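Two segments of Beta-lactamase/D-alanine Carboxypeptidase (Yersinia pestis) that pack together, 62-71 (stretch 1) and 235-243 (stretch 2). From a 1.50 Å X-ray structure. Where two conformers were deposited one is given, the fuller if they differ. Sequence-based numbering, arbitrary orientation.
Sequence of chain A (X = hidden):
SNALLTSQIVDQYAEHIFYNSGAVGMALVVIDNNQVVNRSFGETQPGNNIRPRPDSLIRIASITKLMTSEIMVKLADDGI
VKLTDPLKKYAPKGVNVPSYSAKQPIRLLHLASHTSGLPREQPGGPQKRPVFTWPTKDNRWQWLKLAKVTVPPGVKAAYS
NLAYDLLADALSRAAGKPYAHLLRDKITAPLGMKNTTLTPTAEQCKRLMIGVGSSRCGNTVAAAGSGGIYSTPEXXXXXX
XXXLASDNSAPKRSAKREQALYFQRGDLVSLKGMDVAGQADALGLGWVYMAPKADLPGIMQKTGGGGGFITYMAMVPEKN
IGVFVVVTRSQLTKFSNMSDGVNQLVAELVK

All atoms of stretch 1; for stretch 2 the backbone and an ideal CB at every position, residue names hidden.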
# COMPACT_ATOMS: atom_id res chain seq x y z
N SER A 62 0.46 -2.22 4.00
CA SER A 62 -0.64 -1.94 3.06
C SER A 62 -0.29 -1.08 1.83
O SER A 62 -1.15 -0.83 0.98
CB SER A 62 -1.86 -1.36 3.79
OG SER A 62 -2.37 -2.32 4.70
N ILE A 63 0.96 -0.64 1.71
CA ILE A 63 1.38 -0.08 0.42
C ILE A 63 1.16 -1.17 -0.65
O ILE A 63 0.95 -0.88 -1.83
CB ILE A 63 2.88 0.39 0.44
CG1 ILE A 63 3.10 1.46 1.52
CG2 ILE A 63 3.30 0.92 -0.90
CD1 ILE A 63 2.25 2.69 1.37
N THR A 64 1.17 -2.43 -0.19
CA THR A 64 0.86 -3.59 -1.03
C THR A 64 -0.42 -3.37 -1.83
O THR A 64 -0.50 -3.75 -3.00
CB THR A 64 0.68 -4.87 -0.17
OG1 THR A 64 1.93 -5.21 0.43
CG2 THR A 64 0.20 -6.06 -1.04
N LYS A 65 -1.43 -2.76 -1.21
CA LYS A 65 -2.73 -2.57 -1.89
C LYS A 65 -2.60 -1.74 -3.16
O LYS A 65 -3.34 -1.96 -4.12
CB LYS A 65 -3.72 -1.90 -0.94
CG LYS A 65 -4.11 -2.78 0.25
CD LYS A 65 -5.18 -2.12 1.10
CE LYS A 65 -5.70 -3.05 2.19
NZ LYS A 65 -4.65 -3.39 3.21
N LEU A 66 -1.68 -0.78 -3.18
CA LEU A 66 -1.46 0.03 -4.40
C LEU A 66 -0.96 -0.83 -5.55
O LEU A 66 -1.27 -0.59 -6.71
CB LEU A 66 -0.46 1.16 -4.14
CG LEU A 66 -0.80 2.10 -2.96
CD1 LEU A 66 0.25 3.21 -2.89
CD2 LEU A 66 -2.21 2.66 -3.14
N MSE A 67 -0.16 -1.84 -5.22
CA MSE A 67 0.32 -2.77 -6.25
C MSE A 67 -0.79 -3.73 -6.71
O MSE A 67 -0.86 -4.07 -7.89
CB MSE A 67 1.55 -3.52 -5.75
CG MSE A 67 2.72 -2.57 -5.49
SE MSE A 67 4.35 -3.41 -4.94
CE MSE A 67 5.35 -1.80 -4.44
N THR A 68 -1.64 -4.17 -5.80
CA THR A 68 -2.79 -4.99 -6.20
C THR A 68 -3.67 -4.21 -7.16
O THR A 68 -4.05 -4.72 -8.21
CB THR A 68 -3.61 -5.42 -4.98
OG1 THR A 68 -2.70 -5.89 -3.97
CG2 THR A 68 -4.60 -6.52 -5.36
N SER A 69 -3.98 -2.96 -6.82
CA SER A 69 -4.76 -2.13 -7.75
C SER A 69 -4.02 -1.86 -9.06
O SER A 69 -4.64 -1.81 -10.13
CB SER A 69 -5.22 -0.84 -7.07
OG SER A 69 -6.35 -1.14 -6.25
N GLU A 70 -2.70 -1.69 -8.98
CA GLU A 70 -1.89 -1.53 -10.20
C GLU A 70 -2.07 -2.72 -11.14
O GLU A 70 -2.31 -2.57 -12.34
CB GLU A 70 -0.40 -1.38 -9.86
CG GLU A 70 0.48 -1.40 -11.14
CD GLU A 70 1.93 -1.05 -10.93
OE1 GLU A 70 2.36 -1.02 -9.79
OE2 GLU A 70 2.66 -0.85 -11.93
N ILE A 71 -1.95 -3.92 -10.58
CA ILE A 71 -2.15 -5.14 -11.36
C ILE A 71 -3.56 -5.22 -11.93
O ILE A 71 -3.73 -5.57 -13.11
CB ILE A 71 -1.77 -6.39 -10.53
CG1 ILE A 71 -0.26 -6.38 -10.28
CG2 ILE A 71 -2.21 -7.69 -11.24
CD1 ILE A 71 0.21 -7.41 -9.28
N UNK A 235 14.17 -0.20 -4.00
CA UNK A 235 13.13 -0.76 -4.88
C UNK A 235 11.92 0.16 -4.89
O UNK A 235 11.33 0.40 -5.96
CB UNK A 235 12.73 -2.17 -4.43
N UNK A 236 11.54 0.65 -3.71
CA UNK A 236 10.37 1.52 -3.60
C UNK A 236 10.59 2.86 -4.28
O UNK A 236 9.64 3.45 -4.81
CB UNK A 236 10.01 1.74 -2.13
N UNK A 237 11.84 3.34 -4.27
CA UNK A 237 12.15 4.55 -5.04
C UNK A 237 11.78 4.33 -6.52
O UNK A 237 11.14 5.18 -7.15
CB UNK A 237 13.63 4.91 -4.90
N UNK A 238 12.21 3.20 -7.08
CA UNK A 238 11.95 2.91 -8.48
C UNK A 238 10.46 2.80 -8.78
O UNK A 238 9.99 3.30 -9.80
CB UNK A 238 12.66 1.62 -8.88
N UNK A 239 9.71 2.18 -7.86
CA UNK A 239 8.26 2.04 -8.03
C UNK A 239 7.58 3.41 -8.00
O UNK A 239 6.76 3.74 -8.87
CB UNK A 239 7.68 1.14 -6.94
N UNK A 240 7.94 4.21 -7.01
CA UNK A 240 7.30 5.51 -6.84
C UNK A 240 7.61 6.42 -8.04
O UNK A 240 6.77 7.22 -8.46
CB UNK A 240 7.76 6.16 -5.54
N UNK A 241 8.81 6.30 -8.60
CA UNK A 241 9.25 7.15 -9.70
C UNK A 241 8.32 7.07 -10.91
O UNK A 241 8.18 8.03 -11.66
CB UNK A 241 10.67 6.76 -10.12
N UNK A 242 7.67 5.92 -11.12
CA UNK A 242 6.83 5.78 -12.31
C UNK A 242 5.59 6.68 -12.29
O UNK A 242 4.94 6.86 -13.33
CB UNK A 242 6.39 4.32 -12.46
N UNK A 243 5.27 7.26 -11.14
CA UNK A 243 4.14 8.20 -11.07
C UNK A 243 4.52 9.65 -11.32
O UNK A 243 3.66 10.52 -11.40
CB UNK A 243 3.47 8.10 -9.70

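The two helices, 64-71 and 235-241, approach no closer than 12.7 Å between axes and cross at 46°, a gap bridged by side chains.

At 235 the backbone is helical (-64/-43) and the ideal CB has nothing of stretch 1 within 5.5 Å, so the visible atoms set little preference. The residue is Asp235, whose OD2 is hydrogen-bonded elsewhere in the structure.

Position 236 points its CA-to-CB bond toward stretch 1, and the CA of 236 lies 10.0 Å from Ile63 CA. Stretch 1 offers the CG2 of Ile63 and the CE of Met67, both apolar, so a hydrophobic side chain would suit, Met with the longer reach, Leu with a shorter one. The residue is Met236, a selenomethionine with all three chi angles in m. Its CE reaches Ile63 CG2 at 3.8 Å, and its SE lies 3.6 Å from Met67 CE.

Positions 237 and 238 are out of reach of stretch 1, and many residues would fit. They are Gln237 and His238.

Position 239 is the most constrained. Its CB points toward stretch 1, and the ideal CB of 239 sits 4.5 Å from Met67 CE. Beyond lie the apolar CB of Leu66 and the carboxylate of Glu70, an acceptor. A large side chain is called for; Phe, Leu or Met could use the apolar surface, while a long residue with a donor, such as Trp, Arg or Lys, could also answer the carboxylate. The residue is Trp239. Its NE1 donates to Glu70 OE1 at 2.8 Å, with an N-H...acceptor angle of 145°, and OE1 lies at the ring edge, near its plane. Met67 CE covers one face, 3.8 Å from the centroid of the five-membered ring and 6° off its normal, a CH-pi contact. Trp239 CH2 also packs on Leu66 CB at 3.6 Å.

Positions 240 and 241 are again out of reach, leaving the choice open to many side chains. They are Met240, a selenomethionine, and Gln241.

At 242 the CB points toward stretch 1, with the Glu70 carboxylate ahead; a long polar or basic residue would suit. Gln242, given in one of two conformers, turns back to form a hydrogen bond from its NE2 to Trp239 O (2.9 Å). Gln242 OE1 lies 3.6 Å from Glu70 OE2, an approach of two oxygens and not a hydrogen bond; that OE2 is hydrogen-bonded elsewhere in the structure.

Position 243 also points toward stretch 1 across a wide gap, which a bulky apolar group could partly fill. The residue is Phe243; its CZ stays 5.3 Å from Glu70 OE1, so it makes no contact with stretch 1.

Stretch 2 235-243: DMQHWMQQF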
# COMPACT_ATOMS: atom_id res chain seq x y z
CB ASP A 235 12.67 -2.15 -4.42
CG ASP A 235 13.63 -3.27 -4.82
OD1 ASP A 235 14.77 -3.01 -5.25
OD2 ASP A 235 13.24 -4.44 -4.69
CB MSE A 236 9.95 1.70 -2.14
CG MSE A 236 9.48 0.41 -1.48
SE MSE A 236 8.00 -0.42 -2.47
CE MSE A 236 6.82 1.11 -2.42
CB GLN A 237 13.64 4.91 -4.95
CG GLN A 237 14.00 6.13 -5.77
CD GLN A 237 15.51 6.24 -6.01
OE1 GLN A 237 16.31 5.90 -5.14
NE2 GLN A 237 15.89 6.72 -7.20
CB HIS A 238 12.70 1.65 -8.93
CG HIS A 238 14.19 1.79 -8.85
ND1 HIS A 238 14.87 2.83 -9.43
CD2 HIS A 238 15.13 1.02 -8.24
CE1 HIS A 238 16.17 2.71 -9.19
NE2 HIS A 238 16.35 1.62 -8.47
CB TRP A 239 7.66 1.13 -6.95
CG TRP A 239 6.25 0.77 -7.25
CD1 TRP A 239 5.83 -0.20 -8.09
CD2 TRP A 239 5.06 1.38 -6.72
NE1 TRP A 239 4.45 -0.24 -8.14
CE2 TRP A 239 3.96 0.72 -7.30
CE3 TRP A 239 4.83 2.42 -5.81
CZ2 TRP A 239 2.63 1.06 -7.00
CZ3 TRP A 239 3.52 2.76 -5.52
CH2 TRP A 239 2.44 2.08 -6.11
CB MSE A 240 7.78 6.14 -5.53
CG MSE A 240 7.11 7.46 -5.25
SE MSE A 240 7.33 8.07 -3.40
CE MSE A 240 9.24 8.45 -3.46
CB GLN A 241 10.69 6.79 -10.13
CG GLN A 241 11.27 7.66 -11.28
CD GLN A 241 11.46 9.10 -10.87
OE1 GLN A 241 12.43 9.42 -10.19
NE2 GLN A 241 10.52 9.96 -11.25
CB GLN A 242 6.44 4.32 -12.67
CG GLN A 242 6.70 3.25 -11.63
CD GLN A 242 5.61 2.17 -11.60
OE1 GLN A 242 5.29 1.53 -12.61
NE2 GLN A 242 5.04 1.98 -10.44
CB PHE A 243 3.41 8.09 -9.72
CG PHE A 243 2.85 6.72 -9.44
CD1 PHE A 243 1.56 6.38 -9.85
CD2 PHE A 243 3.62 5.76 -8.80
CE1 PHE A 243 1.05 5.12 -9.62
CE2 PHE A 243 3.11 4.49 -8.57
CZ PHE A 243 1.82 4.18 -8.95
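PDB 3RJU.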